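Local coordinates for protein rifamycin polyketide synthase (Amycolatopsis mediterranei, PDB 4LN9) that probably dehydrates a polyketide intermediate in the terminal module of the rifamycin synthase, through a dehydratase domain of double hotdog fold, at residues 74-87 with 99-112. Residues are numbered along the deposited sequence; the frame is centred on the assembly and turned at random.
Sequences DVVIVPGTGLVELA and LDELVIEAPLVVPR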
# COMPACT_ATOMS: atom_id res chain seq x y z
N ASP A 74 -1.60 -9.67 -31.49
CA ASP A 74 -0.73 -8.49 -31.48
C ASP A 74 -1.04 -7.48 -30.37
O ASP A 74 -0.48 -6.39 -30.34
CB ASP A 74 -0.73 -7.79 -32.85
CG ASP A 74 0.05 -8.57 -33.89
OD1 ASP A 74 1.21 -8.18 -34.18
OD2 ASP A 74 -0.48 -9.58 -34.41
N VAL A 75 -1.80 -7.92 -29.36
CA VAL A 75 -1.96 -7.15 -28.13
C VAL A 75 -1.15 -7.80 -27.00
O VAL A 75 -1.43 -8.93 -26.61
CB VAL A 75 -3.44 -7.10 -27.71
CG1 VAL A 75 -3.61 -6.24 -26.46
CG2 VAL A 75 -4.30 -6.57 -28.85
N VAL A 76 -0.18 -7.07 -26.45
CA VAL A 76 0.54 -7.55 -25.27
C VAL A 76 -0.40 -7.68 -24.06
O VAL A 76 -1.05 -6.72 -23.66
CB VAL A 76 1.72 -6.63 -24.89
CG1 VAL A 76 2.44 -7.17 -23.67
CG2 VAL A 76 2.67 -6.48 -26.06
N ILE A 77 -0.55 -8.91 -23.57
CA ILE A 77 -1.31 -9.17 -22.35
C ILE A 77 -0.50 -10.04 -21.39
O ILE A 77 0.22 -10.94 -21.83
CB ILE A 77 -2.66 -9.86 -22.67
CG1 ILE A 77 -2.45 -11.34 -23.02
CG2 ILE A 77 -3.38 -9.14 -23.80
CD1 ILE A 77 -3.73 -12.07 -23.37
N VAL A 78 -0.51 -9.69 -20.10
CA VAL A 78 0.21 -10.49 -19.11
C VAL A 78 -0.39 -11.90 -19.07
O VAL A 78 -1.61 -12.05 -19.10
CB VAL A 78 0.15 -9.86 -17.70
CG1 VAL A 78 0.76 -10.81 -16.67
CG2 VAL A 78 0.87 -8.52 -17.69
N PRO A 79 0.46 -12.92 -19.29
CA PRO A 79 -0.08 -14.27 -19.31
C PRO A 79 -0.81 -14.60 -18.01
O PRO A 79 -0.45 -14.09 -16.95
CB PRO A 79 1.17 -15.15 -19.45
CG PRO A 79 2.29 -14.30 -18.94
CD PRO A 79 1.93 -12.90 -19.33
N GLY A 80 -1.82 -15.46 -18.10
CA GLY A 80 -2.40 -16.09 -16.91
C GLY A 80 -1.36 -16.53 -15.89
O GLY A 80 -1.58 -16.42 -14.69
N THR A 81 -0.25 -17.07 -16.38
CA THR A 81 0.80 -17.59 -15.50
C THR A 81 1.53 -16.48 -14.74
O THR A 81 2.07 -16.70 -13.66
CB THR A 81 1.82 -18.44 -16.28
OG1 THR A 81 2.36 -17.66 -17.36
CG2 THR A 81 1.16 -19.68 -16.84
N GLY A 82 1.57 -15.29 -15.34
CA GLY A 82 2.14 -14.13 -14.66
C GLY A 82 1.28 -13.72 -13.47
O GLY A 82 1.80 -13.37 -12.41
N LEU A 83 -0.03 -13.81 -13.65
CA LEU A 83 -0.97 -13.53 -12.58
C LEU A 83 -0.87 -14.57 -11.46
O LEU A 83 -0.85 -14.23 -10.28
CB LEU A 83 -2.40 -13.48 -13.13
CG LEU A 83 -2.62 -12.37 -14.16
CD1 LEU A 83 -4.08 -12.28 -14.55
CD2 LEU A 83 -2.11 -11.04 -13.62
N VAL A 84 -0.72 -15.84 -11.86
CA VAL A 84 -0.47 -16.92 -10.91
C VAL A 84 0.78 -16.67 -10.07
O VAL A 84 0.76 -16.82 -8.85
CB VAL A 84 -0.33 -18.28 -11.63
CG1 VAL A 84 0.19 -19.34 -10.68
CG2 VAL A 84 -1.67 -18.70 -12.22
N GLU A 85 1.86 -16.23 -10.73
CA GLU A 85 3.11 -15.95 -10.03
C GLU A 85 2.96 -14.80 -9.04
O GLU A 85 3.48 -14.85 -7.92
CB GLU A 85 4.24 -15.65 -11.03
CG GLU A 85 5.42 -14.86 -10.45
CD GLU A 85 6.37 -15.72 -9.63
OE1 GLU A 85 6.20 -16.96 -9.61
OE2 GLU A 85 7.29 -15.16 -9.00
N LEU A 86 2.25 -13.76 -9.46
CA LEU A 86 1.97 -12.63 -8.58
C LEU A 86 1.19 -13.10 -7.35
O LEU A 86 1.50 -12.71 -6.22
CB LEU A 86 1.17 -11.56 -9.32
CG LEU A 86 1.88 -10.97 -10.54
CD1 LEU A 86 1.03 -9.91 -11.21
CD2 LEU A 86 3.24 -10.41 -10.15
N ALA A 87 0.17 -13.92 -7.58
CA ALA A 87 -0.70 -14.38 -6.50
C ALA A 87 0.09 -15.22 -5.51
O ALA A 87 0.00 -15.02 -4.30
CB ALA A 87 -1.86 -15.19 -7.07
N LEU A 99 -2.03 -21.88 -3.83
CA LEU A 99 -3.09 -21.27 -4.62
C LEU A 99 -4.29 -22.20 -4.74
O LEU A 99 -4.34 -23.05 -5.64
CB LEU A 99 -2.57 -20.83 -5.99
CG LEU A 99 -3.49 -19.95 -6.85
CD1 LEU A 99 -3.99 -18.75 -6.05
CD2 LEU A 99 -2.78 -19.49 -8.11
N ASP A 100 -5.21 -22.09 -3.79
CA ASP A 100 -6.40 -22.94 -3.72
C ASP A 100 -7.23 -22.74 -4.98
O ASP A 100 -7.61 -23.71 -5.64
CB ASP A 100 -7.22 -22.55 -2.48
CG ASP A 100 -8.16 -23.65 -2.02
OD1 ASP A 100 -8.15 -24.74 -2.62
OD2 ASP A 100 -8.91 -23.41 -1.05
N GLU A 101 -7.42 -21.48 -5.36
CA GLU A 101 -8.23 -21.14 -6.52
C GLU A 101 -7.85 -19.76 -7.05
O GLU A 101 -7.50 -18.86 -6.29
CB GLU A 101 -9.71 -21.19 -6.16
CG GLU A 101 -10.66 -20.92 -7.32
CD GLU A 101 -12.11 -21.20 -6.97
OE1 GLU A 101 -12.40 -21.38 -5.76
OE2 GLU A 101 -12.94 -21.27 -7.89
N LEU A 102 -7.80 -19.64 -8.38
CA LEU A 102 -7.68 -18.33 -9.01
C LEU A 102 -8.50 -18.28 -10.29
O LEU A 102 -8.38 -19.15 -11.15
CB LEU A 102 -6.21 -18.00 -9.32
CG LEU A 102 -5.90 -16.55 -9.68
CD1 LEU A 102 -6.15 -15.63 -8.50
CD2 LEU A 102 -4.48 -16.40 -10.20
N VAL A 103 -9.43 -17.32 -10.35
CA VAL A 103 -10.23 -17.14 -11.55
C VAL A 103 -9.77 -15.91 -12.33
O VAL A 103 -9.60 -14.84 -11.75
CB VAL A 103 -11.73 -17.00 -11.21
CG1 VAL A 103 -12.53 -16.67 -12.46
CG2 VAL A 103 -12.25 -18.27 -10.56
N ILE A 104 -9.45 -16.11 -13.60
CA ILE A 104 -9.03 -15.00 -14.45
C ILE A 104 -10.24 -14.32 -15.09
O ILE A 104 -11.05 -14.96 -15.74
CB ILE A 104 -8.06 -15.46 -15.56
CG1 ILE A 104 -6.98 -16.38 -14.97
CG2 ILE A 104 -7.42 -14.25 -16.23
CD1 ILE A 104 -5.95 -15.65 -14.13
N GLU A 105 -10.38 -13.02 -14.83
CA GLU A 105 -11.61 -12.31 -15.16
C GLU A 105 -11.47 -11.59 -16.50
O GLU A 105 -12.44 -11.47 -17.25
CB GLU A 105 -11.94 -11.29 -14.07
CG GLU A 105 -12.05 -11.89 -12.69
CD GLU A 105 -12.98 -11.09 -11.80
OE1 GLU A 105 -13.57 -11.69 -10.87
OE2 GLU A 105 -13.29 -9.93 -12.16
N ALA A 106 -10.34 -10.92 -16.68
CA ALA A 106 -10.16 -9.95 -17.75
C ALA A 106 -8.67 -9.76 -18.01
O ALA A 106 -7.88 -9.67 -17.07
CB ALA A 106 -10.80 -8.62 -17.37
N PRO A 107 -8.27 -9.72 -19.29
CA PRO A 107 -6.86 -9.62 -19.67
C PRO A 107 -6.18 -8.39 -19.09
O PRO A 107 -6.74 -7.29 -19.11
CB PRO A 107 -6.92 -9.53 -21.20
CG PRO A 107 -8.17 -10.24 -21.56
CD PRO A 107 -9.15 -9.92 -20.46
N LEU A 108 -4.99 -8.58 -18.53
CA LEU A 108 -4.15 -7.47 -18.08
C LEU A 108 -3.31 -6.94 -19.25
O LEU A 108 -2.21 -7.42 -19.50
CB LEU A 108 -3.25 -7.91 -16.92
CG LEU A 108 -2.15 -6.98 -16.40
CD1 LEU A 108 -2.53 -5.51 -16.54
CD2 LEU A 108 -1.80 -7.32 -14.95
N VAL A 109 -3.91 -6.05 -20.03
CA VAL A 109 -3.26 -5.51 -21.22
C VAL A 109 -2.10 -4.60 -20.83
O VAL A 109 -2.24 -3.73 -19.97
CB VAL A 109 -4.25 -4.70 -22.08
CG1 VAL A 109 -3.51 -4.00 -23.21
CG2 VAL A 109 -5.34 -5.61 -22.63
N VAL A 110 -0.93 -4.85 -21.42
CA VAL A 110 0.18 -3.91 -21.30
C VAL A 110 0.19 -2.98 -22.52
O VAL A 110 0.13 -3.45 -23.65
CB VAL A 110 1.53 -4.63 -21.21
CG1 VAL A 110 2.65 -3.64 -20.91
CG2 VAL A 110 1.48 -5.72 -20.14
N PRO A 111 0.13 -1.67 -22.27
CA PRO A 111 0.05 -0.67 -23.34
C PRO A 111 1.36 -0.54 -24.12
O PRO A 111 2.43 -0.54 -23.52
CB PRO A 111 -0.24 0.63 -22.58
CG PRO A 111 0.31 0.40 -21.21
CD PRO A 111 0.11 -1.06 -20.93
N ARG A 112 1.26 -0.44 -25.44
CA ARG A 112 2.46 -0.40 -26.29
C ARG A 112 3.31 0.84 -26.04
O ARG A 112 4.53 0.80 -26.22
CB ARG A 112 2.09 -0.52 -27.77
CG ARG A 112 3.26 -0.84 -28.69
CD ARG A 112 3.88 -2.20 -28.39
NE ARG A 112 3.13 -3.30 -29.00
CZ ARG A 112 3.62 -4.52 -29.19
NH1 ARG A 112 4.89 -4.80 -28.89
NH2 ARG A 112 2.85 -5.48 -29.70
O HOH W 1 2.11 -7.59 -30.65
O HOH W 2 0.12 -3.86 -26.25
O HOH W 3 -4.14 -11.15 -18.33
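With CG1 opposite the backbone N (chi1 -179°), Val76 lays this methyl on Val110 CB at 3.7 Å and leaves CG2 for Arg112, whose side chain, bent at chi2 and chi3, brings its guanidinium back so that one face lies over CG2, off-centre toward the rim. Asp74 O sits near the plane at the edge of the same guanidinium, 3.5 Å from Arg112 NH2 and not hydrogen-bonded to it; a water between them is doubtful. Val78 CG2 meets Leu108 CG at 3.6 Å, the two side chains lying alongside and pointing the same way. The backbones run antiparallel here. Val110 N bonds to Val76 O and Val78 N to Leu108 O, both at 2.9 Å, flanking the single bridge Ile77-Val109, a non-hydrogen-bonded pair. In each of the two bonded pairs a water stands in for the second bond, joining Val76 N to Val110 O and Val78 O to Leu108 N. Beyond Pro79, the N-cap, contact passes to side chains of helix 80-87. Leu83 spreads its two methyls, CD1 to Ile104 CD1 at 3.9 Å and CD2 to Leu108 CD2 at 4.0 Å; further along, Val84 CG1 touches Leu99 CD2 at 3.9 Å, and Ala87 CB rests near Leu99 and Leu102. Strand 99-104 is itself bonded to strands 146-154 and 263-272. A helix packed by its apolar side against a curved antiparallel sheet is the hallmark of the hotdog fold, two of which form this dehydratase domain.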